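Local coordinates for protein CurJ (Moorea producens 3L, PDB 5TZ6) that probably catalyses vinylogous dehydration of a polyketide intermediate, as the dehydratase domain of a polyketide synthase module in curacin biosynthesis, at residues H9-K15 with A60-T65; T65-T69 with K138-A142; I76-L82 with A132-T136. The protein carries 1 engineered substitution. The contacts are given in a common frame with arbitrary orientation. Numbering follows the deposited sequence.

Contact 1: residues H9-K15 with A60-T65; sequences HPLINQK and AAASLT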
loop_
_atom_site.group_PDB
_atom_site.type_symbol
_atom_site.label_atom_id
_atom_site.label_comp_id
_atom_site.label_asym_id
_atom_site.label_seq_id
_atom_site.Cartn_x
_atom_site.Cartn_y
_atom_site.Cartn_z
ATOM N N HIS A 9 3.319 11.205 -5.508
ATOM C CA HIS A 9 4.059 11.642 -6.679
ATOM C C HIS A 9 3.105 11.460 -7.844
ATOM O O HIS A 9 2.391 10.449 -7.878
ATOM C CB HIS A 9 5.335 10.811 -6.871
ATOM C CG HIS A 9 6.298 11.377 -7.871
ATOM N ND1 HIS A 9 6.061 11.365 -9.229
ATOM C CD2 HIS A 9 7.512 11.953 -7.707
ATOM C CE1 HIS A 9 7.084 11.918 -9.858
ATOM N NE2 HIS A 9 7.977 12.284 -8.957
ATOM N N PRO A 10 3.047 12.393 -8.799
ATOM C CA PRO A 10 2.054 12.268 -9.881
ATOM C C PRO A 10 2.048 10.889 -10.531
ATOM O O PRO A 10 1.050 10.485 -11.135
ATOM C CB PRO A 10 2.464 13.368 -10.877
ATOM C CG PRO A 10 3.796 13.909 -10.386
ATOM C CD PRO A 10 3.848 13.623 -8.916
ATOM N N LEU A 11 3.148 10.150 -10.392
ATOM C CA LEU A 11 3.276 8.816 -10.961
ATOM C C LEU A 11 3.070 7.702 -9.942
ATOM O O LEU A 11 3.086 6.528 -10.322
ATOM C CB LEU A 11 4.657 8.654 -11.599
ATOM C CG LEU A 11 4.940 9.479 -12.847
ATOM C CD1 LEU A 11 6.370 9.249 -13.303
ATOM C CD2 LEU A 11 3.948 9.139 -13.954
ATOM N N ILE A 12 2.878 8.030 -8.666
ATOM C CA ILE A 12 2.865 7.026 -7.606
ATOM C C ILE A 12 1.723 7.348 -6.655
ATOM O O ILE A 12 1.729 8.401 -6.008
ATOM C CB ILE A 12 4.200 6.970 -6.844
ATOM C CG1 ILE A 12 5.297 6.422 -7.755
ATOM C CG2 ILE A 12 4.065 6.125 -5.584
ATOM C CD1 ILE A 12 6.671 6.448 -7.133
ATOM N N ASN A 13 0.752 6.440 -6.554
ATOM C CA ASN A 13 -0.386 6.700 -5.684
ATOM C C ASN A 13 -0.062 6.393 -4.227
ATOM O O ASN A 13 -0.302 7.226 -3.347
ATOM C CB ASN A 13 -1.602 5.901 -6.158
ATOM C CG ASN A 13 -2.174 6.435 -7.465
ATOM O OD1 ASN A 13 -1.633 6.185 -8.545
ATOM N ND2 ASN A 13 -3.267 7.189 -7.368
ATOM N N GLN A 14 0.496 5.219 -3.938
ATOM C CA GLN A 14 0.801 4.916 -2.546
ATOM C C GLN A 14 2.102 4.138 -2.453
ATOM O O GLN A 14 2.542 3.501 -3.409
ATOM C CB GLN A 14 -0.319 4.134 -1.842
ATOM C CG GLN A 14 -0.410 2.669 -2.211
ATOM C CD GLN A 14 -1.464 1.936 -1.399
ATOM O OE1 GLN A 14 -1.172 0.934 -0.742
ATOM N NE2 GLN A 14 -2.694 2.442 -1.427
ATOM N N LYS A 15 2.719 4.221 -1.282
ATOM C CA LYS A 15 3.901 3.449 -0.933
ATOM C C LYS A 15 3.565 2.550 0.247
ATOM O O LYS A 15 2.841 2.956 1.161
ATOM C CB LYS A 15 5.068 4.376 -0.577
ATOM C CG LYS A 15 6.091 3.775 0.365
ATOM C CD LYS A 15 7.276 4.711 0.551
ATOM C CE LYS A 15 8.370 4.066 1.395
ATOM N NZ LYS A 15 9.518 4.987 1.617
ATOM N N ALA A 60 10.921 8.511 -9.467
ATOM C CA ALA A 60 9.961 8.894 -8.431
ATOM C C ALA A 60 10.142 8.054 -7.167
ATOM O O ALA A 60 10.306 8.594 -6.061
ATOM C CB ALA A 60 8.535 8.774 -8.962
ATOM N N ALA A 61 10.115 6.724 -7.310
ATOM C CA ALA A 61 10.291 5.858 -6.143
ATOM C C ALA A 61 11.561 6.221 -5.379
ATOM O O ALA A 61 11.545 6.405 -4.153
ATOM C CB ALA A 61 10.320 4.392 -6.583
ATOM N N ALA A 62 12.675 6.327 -6.104
ATOM C CA ALA A 62 13.924 6.795 -5.523
ATOM C C ALA A 62 13.699 8.051 -4.697
ATOM O O ALA A 62 14.142 8.143 -3.547
ATOM C CB ALA A 62 14.944 7.049 -6.634
ATOM N N SER A 63 13.009 9.037 -5.274
ATOM C CA SER A 63 12.790 10.285 -4.553
ATOM C C SER A 63 11.952 10.073 -3.303
ATOM O O SER A 63 12.036 10.879 -2.372
ATOM C CB SER A 63 12.121 11.318 -5.459
ATOM O OG SER A 63 10.712 11.206 -5.398
ATOM N N LEU A 64 11.183 8.990 -3.235
ATOM C CA LEU A 64 10.450 8.689 -2.013
ATOM C C LEU A 64 11.193 7.742 -1.078
ATOM O O LEU A 64 10.668 7.428 -0.004
ATOM C CB LEU A 64 9.076 8.101 -2.344
ATOM C CG LEU A 64 8.096 9.027 -3.055
ATOM C CD1 LEU A 64 6.836 8.264 -3.432
ATOM C CD2 LEU A 64 7.766 10.219 -2.177
ATOM N N THR A 65 12.393 7.286 -1.435
ATOM C CA THR A 65 13.123 6.407 -0.525
ATOM C C THR A 65 14.490 6.938 -0.126
ATOM O O THR A 65 14.859 6.838 1.046
ATOM C CB THR A 65 13.285 5.004 -1.131
ATOM O OG1 THR A 65 13.560 5.112 -2.530
ATOM C CG2 THR A 65 12.019 4.191 -0.929
#
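Residues 9-15 wrap around one flank of the helical segment 60-65. Ala60 is the small bump at the centre. Its CB sits over one face of the His9 ring, 3.4 Å from the ring centroid and almost on the normal, a CH-pi contact. Ile12 fills the adjoining hollow: its CD1 lies 3.5 Å from Ala60 CB and 4.2 Å from Ala61 CB. Its other branch meets the bump one turn further on, with Ile12 CG2 4.1 Å from Leu64 CD1. A type I turn from His9 to Ile12 brings both side chains to the helix. Lys15 reaches past Leu64 with an extended side chain, and its NZ donates a hydrogen bond to Leu64 O (3.1 Å). His9 NE2 is hydrogen-bonded to Gln212 OE1. The contact joins the N-terminal turn and the start of strand 14-16 to helix 51-65, the central helix of a hotdog fold. Asn13 and Gln14 form a classic beta bulge opposite Glu27 of strand 24-30, and Phe26 of that strand packs on Lys15, Ala61 and Thr65.

Contact 2: residues T65-T69 with K138-A142; sequences TFAAT and KLSVA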
loop_
_atom_site.group_PDB
_atom_site.type_symbol
_atom_site.label_atom_id
_atom_site.label_comp_id
_atom_site.label_asym_id
_atom_site.label_seq_id
_atom_site.Cartn_x
_atom_site.Cartn_y
_atom_site.Cartn_z
ATOM N N THR A 65 12.393 7.286 -1.435
ATOM C CA THR A 65 13.123 6.407 -0.525
ATOM C C THR A 65 14.490 6.938 -0.126
ATOM O O THR A 65 14.859 6.838 1.046
ATOM C CB THR A 65 13.285 5.004 -1.131
ATOM O OG1 THR A 65 13.560 5.112 -2.530
ATOM C CG2 THR A 65 12.019 4.191 -0.929
ATOM N N PHE A 66 15.257 7.505 -1.052
ATOM C CA PHE A 66 16.559 8.043 -0.691
ATOM C C PHE A 66 16.416 9.455 -0.126
ATOM O O PHE A 66 15.426 10.152 -0.366
ATOM C CB PHE A 66 17.497 8.050 -1.899
ATOM C CG PHE A 66 17.826 6.677 -2.423
ATOM C CD1 PHE A 66 18.138 5.645 -1.554
ATOM C CD2 PHE A 66 17.811 6.417 -3.786
ATOM C CE1 PHE A 66 18.440 4.382 -2.034
ATOM C CE2 PHE A 66 18.109 5.156 -4.271
ATOM C CZ PHE A 66 18.422 4.140 -3.395
ATOM N N ALA A 67 17.417 9.872 0.651
ATOM C CA ALA A 67 17.453 11.257 1.107
ATOM C C ALA A 67 18.089 12.189 0.081
ATOM O O ALA A 67 17.739 13.374 0.030
ATOM C CB ALA A 67 18.199 11.354 2.439
ATOM N N ALA A 68 19.005 11.681 -0.738
ATOM C CA ALA A 68 19.714 12.478 -1.729
ATOM C C ALA A 68 18.919 12.577 -3.033
ATOM O O ALA A 68 17.944 11.857 -3.263
ATOM C CB ALA A 68 21.103 11.893 -1.988
ATOM N N THR A 69 19.356 13.493 -3.897
ATOM C CA THR A 69 18.691 13.766 -5.166
ATOM C C THR A 69 19.313 13.020 -6.340
ATOM O O THR A 69 18.591 12.595 -7.247
ATOM C CB THR A 69 18.702 15.273 -5.462
ATOM O OG1 THR A 69 18.077 15.517 -6.728
ATOM C CG2 THR A 69 20.125 15.795 -5.513
ATOM N N LYS A 138 18.822 -2.436 -11.219
ATOM C CA LYS A 138 19.410 -2.078 -9.939
ATOM C C LYS A 138 19.316 -0.570 -9.739
ATOM O O LYS A 138 19.341 0.202 -10.695
ATOM C CB LYS A 138 20.868 -2.570 -9.881
ATOM C CG LYS A 138 21.770 -1.920 -8.860
ATOM C CD LYS A 138 22.912 -2.864 -8.520
ATOM C CE LYS A 138 23.705 -3.233 -9.773
ATOM N NZ LYS A 138 24.932 -2.415 -9.956
ATOM N N LEU A 139 19.197 -0.148 -8.485
ATOM C CA LEU A 139 18.861 1.235 -8.169
ATOM C C LEU A 139 19.631 1.656 -6.932
ATOM O O LEU A 139 19.524 1.005 -5.891
ATOM C CB LEU A 139 17.354 1.375 -7.937
ATOM C CG LEU A 139 16.809 2.683 -7.383
ATOM C CD1 LEU A 139 17.043 3.802 -8.379
ATOM C CD2 LEU A 139 15.330 2.517 -7.073
ATOM N N SER A 140 20.391 2.742 -7.026
ATOM C CA SER A 140 21.172 3.153 -5.870
ATOM C C SER A 140 21.440 4.645 -5.943
ATOM O O SER A 140 21.279 5.277 -6.988
ATOM C CB SER A 140 22.504 2.403 -5.781
ATOM O OG SER A 140 23.374 2.787 -6.836
ATOM N N VAL A 141 21.890 5.197 -4.815
ATOM C CA VAL A 141 22.263 6.602 -4.793
ATOM C C VAL A 141 23.497 6.810 -5.665
ATOM O O VAL A 141 24.245 5.878 -5.981
ATOM C CB VAL A 141 22.506 7.083 -3.353
ATOM C CG1 VAL A 141 22.653 8.596 -3.311
ATOM C CG2 VAL A 141 21.371 6.635 -2.448
ATOM N N ALA A 142 23.686 8.048 -6.095
ATOM C CA ALA A 142 24.861 8.421 -6.858
ATOM C C ALA A 142 25.358 9.754 -6.328
ATOM O O ALA A 142 24.761 10.351 -5.426
ATOM C CB ALA A 142 24.555 8.493 -8.357
#
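The segment 65-69 carries the chain from helix 51-65 towards strand 71-77, and on the way it meets the end of strand 132-141. Phe66 does most of the work. Its CB points at the strand, and the ring reaches across three consecutive residues. Val141 CG2 lies over one ring face, 3.5 Å from the centroid and 13° off the normal, which makes a CH-pi contact. The same methyl is 3.5 Å from Phe66 CD1. Further along the ring, Phe66 CE2 is 3.8 Å from Ser140 C and 4.2 Å from Leu139 CG. Leu139 O lies near the ring plane, at the edge, 4.2 Å from Phe66 CZ. Ala68 points back to the strand and adds a small apolar touch, with its CB 3.9 Å from Val141 CG1. Val141 thus meets Phe66 with one methyl and Ala68 with the other. No hydrogen bond crosses between the segments; the contact is van der Waals and CH-pi, mostly between apolar side chains. Here the loop leaving the central helix of the hotdog fold packs on the sheet that wraps that helix. Strand 132-141 lies between its sheet neighbours 71-77 and 102-110. Ser140 OG is hydrogen-bonded to Gln72 NE2 on the first, and Leu139 packs on Ile73 of the first and Phe105 of the second.

Contact 3: residues I76-L82 with A132-T136; sequences ILFPQAL and AVHAT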
loop_
_atom_site.group_PDB
_atom_site.type_symbol
_atom_site.label_atom_id
_atom_site.label_comp_id
_atom_site.label_asym_id
_atom_site.label_seq_id
_atom_site.Cartn_x
_atom_site.Cartn_y
_atom_site.Cartn_z
ATOM N N ILE A 76 19.441 -2.048 -16.730
ATOM C CA ILE A 76 18.010 -1.974 -17.004
ATOM C C ILE A 76 17.660 -2.890 -18.167
ATOM O O ILE A 76 18.316 -2.860 -19.216
ATOM C CB ILE A 76 17.597 -0.528 -17.321
ATOM C CG1 ILE A 76 18.045 0.422 -16.209
ATOM C CG2 ILE A 76 16.099 -0.446 -17.578
ATOM C CD1 ILE A 76 17.988 1.877 -16.609
ATOM N N LEU A 77 16.594 -3.672 -18.007
ATOM C CA LEU A 77 16.003 -4.420 -19.106
ATOM C C LEU A 77 14.500 -4.185 -19.101
ATOM O O LEU A 77 13.904 -3.906 -18.054
ATOM C CB LEU A 77 16.312 -5.919 -19.003
ATOM C CG LEU A 77 17.773 -6.267 -19.288
ATOM C CD1 LEU A 77 18.103 -7.717 -18.912
ATOM C CD2 LEU A 77 18.127 -5.960 -20.746
ATOM N N PHE A 78 13.889 -4.299 -20.283
ATOM C CA PHE A 78 12.449 -4.117 -20.470
ATOM C C PHE A 78 11.861 -5.423 -20.996
ATOM O O PHE A 78 11.678 -5.587 -22.211
ATOM C CB PHE A 78 12.172 -2.955 -21.423
ATOM C CG PHE A 78 12.795 -1.656 -20.986
ATOM C CD1 PHE A 78 12.287 -0.952 -19.905
ATOM C CD2 PHE A 78 13.885 -1.134 -21.660
ATOM C CE1 PHE A 78 12.864 0.245 -19.500
ATOM C CE2 PHE A 78 14.461 0.064 -21.265
ATOM C CZ PHE A 78 13.949 0.758 -20.184
ATOM N N PRO A 79 11.569 -6.383 -20.118
ATOM C CA PRO A 79 11.144 -7.708 -20.612
ATOM C C PRO A 79 9.870 -7.692 -21.447
ATOM O O PRO A 79 9.776 -8.444 -22.425
ATOM C CB PRO A 79 10.964 -8.524 -19.325
ATOM C CG PRO A 79 11.748 -7.791 -18.273
ATOM C CD PRO A 79 11.690 -6.339 -18.651
ATOM N N GLN A 80 8.896 -6.851 -21.105
ATOM C CA GLN A 80 7.586 -6.880 -21.747
ATOM C C GLN A 80 6.986 -5.481 -21.746
ATOM O O GLN A 80 6.918 -4.832 -20.696
ATOM C CB GLN A 80 6.638 -7.844 -21.022
ATOM C CG GLN A 80 5.334 -8.111 -21.755
ATOM C CD GLN A 80 4.473 -9.151 -21.062
ATOM O OE1 GLN A 80 4.961 -9.952 -20.263
ATOM N NE2 GLN A 80 3.176 -9.129 -21.351
ATOM N N ALA A 81 6.537 -5.030 -22.914
ATOM C CA ALA A 81 5.914 -3.720 -23.030
ATOM C C ALA A 81 4.559 -3.702 -22.333
ATOM O O ALA A 81 3.844 -4.706 -22.283
ATOM C CB ALA A 81 5.738 -3.336 -24.499
ATOM N N LEU A 82 4.211 -2.541 -21.788
ATOM C CA LEU A 82 2.932 -2.340 -21.120
ATOM C C LEU A 82 1.969 -1.642 -22.076
ATOM O O LEU A 82 2.257 -0.547 -22.567
ATOM C CB LEU A 82 3.112 -1.524 -19.842
ATOM C CG LEU A 82 1.829 -1.015 -19.186
ATOM C CD1 LEU A 82 0.806 -2.131 -19.046
ATOM C CD2 LEU A 82 2.145 -0.419 -17.829
ATOM N N ALA A 132 2.630 -9.105 -15.277
ATOM C CA ALA A 132 3.678 -8.913 -16.266
ATOM C C ALA A 132 4.802 -8.075 -15.678
ATOM O O ALA A 132 4.574 -7.204 -14.834
ATOM C CB ALA A 132 3.135 -8.240 -17.529
ATOM N N VAL A 133 6.024 -8.350 -16.129
ATOM C CA VAL A 133 7.201 -7.582 -15.736
ATOM C C VAL A 133 7.564 -6.639 -16.876
ATOM O O VAL A 133 7.738 -7.067 -18.026
ATOM C CB VAL A 133 8.377 -8.506 -15.381
ATOM C CG1 VAL A 133 9.596 -7.687 -15.001
ATOM C CG2 VAL A 133 7.987 -9.441 -14.248
ATOM N N HIS A 134 7.668 -5.349 -16.563
ATOM C CA HIS A 134 7.962 -4.341 -17.566
ATOM C C HIS A 134 9.348 -3.741 -17.446
ATOM O O HIS A 134 9.860 -3.213 -18.441
ATOM C CB HIS A 134 6.924 -3.214 -17.496
ATOM C CG HIS A 134 5.516 -3.706 -17.578
ATOM N ND1 HIS A 134 5.060 -4.470 -18.631
ATOM C CD2 HIS A 134 4.466 -3.560 -16.736
ATOM C CE1 HIS A 134 3.787 -4.766 -18.438
ATOM N NE2 HIS A 134 3.403 -4.226 -17.295
ATOM N N ALA A 135 9.977 -3.820 -16.275
ATOM C CA ALA A 135 11.360 -3.364 -16.214
ATOM C C ALA A 135 12.037 -4.005 -15.020
ATOM O O ALA A 135 11.396 -4.297 -14.015
ATOM C CB ALA A 135 11.452 -1.832 -16.127
ATOM N N THR A 136 13.335 -4.241 -15.149
ATOM C CA THR A 136 14.107 -4.810 -14.060
ATOM C C THR A 136 15.443 -4.099 -14.010
ATOM O O THR A 136 15.891 -3.524 -15.005
ATOM C CB THR A 136 14.300 -6.322 -14.241
ATOM O OG1 THR A 136 14.942 -6.571 -15.494
ATOM C CG2 THR A 136 12.958 -7.010 -14.255
HETATM O O HOH W 1 8.805 -2.273 -20.774
HETATM O O HOH W 2 6.702 -10.263 -18.585
#
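His134 lays its imidazole face against Leu82, whose CB is 3.6 Å from the ring centroid and 10° off the normal, a CH-pi contact. Strands 71-77 and 132-141 are antiparallel neighbours in the sheet of a hotdog fold; after Leu77 the first segment leaves it. Leu77 and Thr136 form a hydrogen-bonded pair: Leu77 N to Thr136 O is 3.1 Å and Thr136 N to Leu77 O is 3.0 Å. Beyond this pair regular strand pairing gives way, and CA-H...O contacts help to fill the gap. Phe78 CA lies 3.4 Å from His134 O. Pro79 packs on the strand, with its CG 3.9 Å from Val133 CG1. His134 and Ala135 form a classic beta bulge opposite Val107 of strand 102-110. The His134 ring bonds on two sides: NE2 with Ser109 OG of strand 102-110, and ND1 to Gln80 O at 2.8 Å. Gln80 directly precedes Ala81, whose side chain lies next to the bound hydroxy-methylheptenoic acid. Two waters bridge the gap. Water 1 donates to Gln80 O (3.2 Å) and to His134 O (2.7 Å). Water 2 donates to Gln80 OE1 at a very short 2.4 Å and accepts from Val133 N at 3.2 Å.

In the fold
Contacts 1 and 2 lie at the C-terminal end of helix 51-65, and contact 3 within the sheet and the loop leaving it. Contacts 1 and 2 share Thr65, with centres about 13 Å apart, and touch where Ala62 CB meets Leu139 CD1 at 4.2 Å. Contacts 2 and 3 both use strand 132-141 but lie about 21 Å apart between centres. Contact 3 is nested within the chain loop closed by contact 2. Contact 1 stays separate from contact 3, about 10 Å away at the nearest atoms. Of the three, contact 3 reaches the ligand: the Ala81 side chain is about 4 Å from it, beside a pocket that includes Phe41, probably the engineered substitution, Pro50 and Gly51.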